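Local coordinates for protein polyketide biosynthesis 3-hydroxy-3-methylglutaryl-ACP synthase PksG (Bacillus subtilis, PDB 4YXT) that catalyses the aldol condensation of acetyl-acyl-carrier protein with a beta-ketothioester polyketide intermediate during biosynthesis of the antibiotic bacillaene, at residues 8-13 and 59-64. The protein carries 1 engineered substitution. Numbering follows the deposited sequence.
Sequences AMNVFG and AKPIID
Ile62, near the C-terminal end of helix 51-64, drops its side chain onto strand 5-12 between the CB atoms of Ala8 and Asn10. From CB its two branches part. CG2, anti to the backbone N, meets the methyl of Ala8 (Ile62 CG2 to Ala8 CB 4.1 Å). CG1, anti to the carbonyl carbon with chi1 at -62°, lies 4.0 Å from Asn10 CB. Because chi2 is fully extended (-179°), CD1 is carried straight on to the strand backbone, where it comes against Met9 CA and Asn10 N, 3.8 and 3.9 Å away. The axes of residues 8-12 and 59-64 approach to 7.5 Å and run roughly antiparallel, and no hydrogen bond joins residues 8-13 to 59-64. This is the layered alpha/beta packing of the thiolase-like fold: strand 5-12 sits inside a mixed sheet beside the antiparallel strand 170-178, to which Ala8, Asn10 and Phe12 are joined by backbone hydrogen bonds, and helix 51-64 packs on one face. Met9 and Val11 turn to the other face, toward helix 301-312. Asn10 carries the second half of the contact. Its CG is anti to the backbone N (chi1 -172°), which lifts the amide beside the ring of Pro61, the two side chains crossing at about a right angle. ND2 touches the ring carbons, closest to Pro61 CG at 3.6 Å, and its hydrogen bond goes to Ala58 O, so that this buried polar group is tied to the same helix. Pro61 has no amide hydrogen and Ile62 N bonds weakly to Ala59 O (2.8 Å), so the helix kinks and Ala58 O accepts Asn10 ND2 instead. On the outer side of the helix, a salt bridge joins Lys60 NZ to Asp64 OD2 at 3.0 Å.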
# COMPACT_ATOMS: atom_id res chain seq x y z
N ALA A 8 5.15 -8.55 19.52
CA ALA A 8 4.21 -9.63 19.67
C ALA A 8 3.70 -9.96 18.26
O ALA A 8 3.67 -9.09 17.43
CB ALA A 8 3.09 -9.19 20.60
N MET A 9 3.35 -11.22 18.01
CA MET A 9 2.74 -11.60 16.72
C MET A 9 1.86 -12.82 16.85
O MET A 9 2.14 -13.69 17.65
CB MET A 9 3.80 -11.78 15.60
CG MET A 9 4.52 -13.11 15.57
SD MET A 9 5.89 -13.14 14.38
CE MET A 9 5.01 -13.07 12.83
N ASN A 10 0.77 -12.86 16.08
CA ASN A 10 -0.23 -13.88 16.20
C ASN A 10 -0.83 -14.28 14.87
O ASN A 10 -0.99 -13.47 13.98
CB ASN A 10 -1.36 -13.46 17.12
CG ASN A 10 -2.32 -14.62 17.40
OD1 ASN A 10 -1.88 -15.74 17.59
ND2 ASN A 10 -3.57 -14.39 17.32
N VAL A 11 -1.21 -15.54 14.76
CA VAL A 11 -1.60 -16.13 13.50
C VAL A 11 -3.03 -16.46 13.68
O VAL A 11 -3.34 -16.91 14.75
CB VAL A 11 -0.84 -17.48 13.27
CG1 VAL A 11 -1.38 -18.27 12.08
CG2 VAL A 11 0.63 -17.22 13.08
N PHE A 12 -3.86 -16.18 12.67
CA PHE A 12 -5.18 -16.78 12.46
C PHE A 12 -5.19 -17.56 11.15
O PHE A 12 -5.17 -16.96 10.04
CB PHE A 12 -6.29 -15.75 12.34
CG PHE A 12 -7.68 -16.35 12.37
CD1 PHE A 12 -8.20 -16.82 13.57
CD2 PHE A 12 -8.45 -16.46 11.23
CE1 PHE A 12 -9.47 -17.39 13.63
CE2 PHE A 12 -9.72 -17.02 11.29
CZ PHE A 12 -10.23 -17.49 12.50
N GLY A 13 -5.22 -18.89 11.28
CA GLY A 13 -5.27 -19.81 10.14
C GLY A 13 -6.62 -20.47 9.92
O GLY A 13 -6.70 -21.63 9.58
N ALA A 59 -5.27 -10.22 15.20
CA ALA A 59 -4.69 -9.16 16.05
C ALA A 59 -5.31 -9.06 17.44
O ALA A 59 -4.69 -8.59 18.43
CB ALA A 59 -4.81 -7.82 15.36
N LYS A 60 -6.55 -9.48 17.51
CA LYS A 60 -7.35 -9.37 18.73
C LYS A 60 -6.59 -9.90 19.96
O LYS A 60 -6.48 -9.18 21.00
CB LYS A 60 -8.72 -10.02 18.47
CG LYS A 60 -9.66 -10.23 19.69
CD LYS A 60 -10.59 -9.04 19.92
CE LYS A 60 -11.86 -9.46 20.63
NZ LYS A 60 -11.60 -10.44 21.73
N PRO A 61 -6.00 -11.11 19.85
CA PRO A 61 -5.29 -11.60 21.01
C PRO A 61 -4.07 -10.77 21.41
O PRO A 61 -3.72 -10.70 22.59
CB PRO A 61 -4.92 -13.03 20.61
CG PRO A 61 -6.04 -13.45 19.70
CD PRO A 61 -6.27 -12.20 18.90
N ILE A 62 -3.46 -10.10 20.45
CA ILE A 62 -2.40 -9.19 20.76
C ILE A 62 -2.98 -8.01 21.49
O ILE A 62 -2.54 -7.67 22.57
CB ILE A 62 -1.67 -8.68 19.52
CG1 ILE A 62 -1.01 -9.85 18.79
CG2 ILE A 62 -0.62 -7.67 19.97
CD1 ILE A 62 -0.25 -9.41 17.54
N ILE A 63 -4.03 -7.44 20.94
CA ILE A 63 -4.55 -6.23 21.52
C ILE A 63 -5.12 -6.53 22.93
O ILE A 63 -4.92 -5.75 23.87
CB ILE A 63 -5.56 -5.57 20.56
CG1 ILE A 63 -4.86 -5.09 19.26
CG2 ILE A 63 -6.21 -4.39 21.23
CD1 ILE A 63 -3.55 -4.35 19.47
N ASP A 64 -5.76 -7.69 23.09
CA ASP A 64 -6.32 -8.03 24.41
C ASP A 64 -5.23 -8.15 25.44
O ASP A 64 -5.44 -7.81 26.58
CB ASP A 64 -7.15 -9.30 24.39
CG ASP A 64 -8.44 -9.11 23.66
OD1 ASP A 64 -8.76 -7.95 23.36
OD2 ASP A 64 -9.13 -10.12 23.40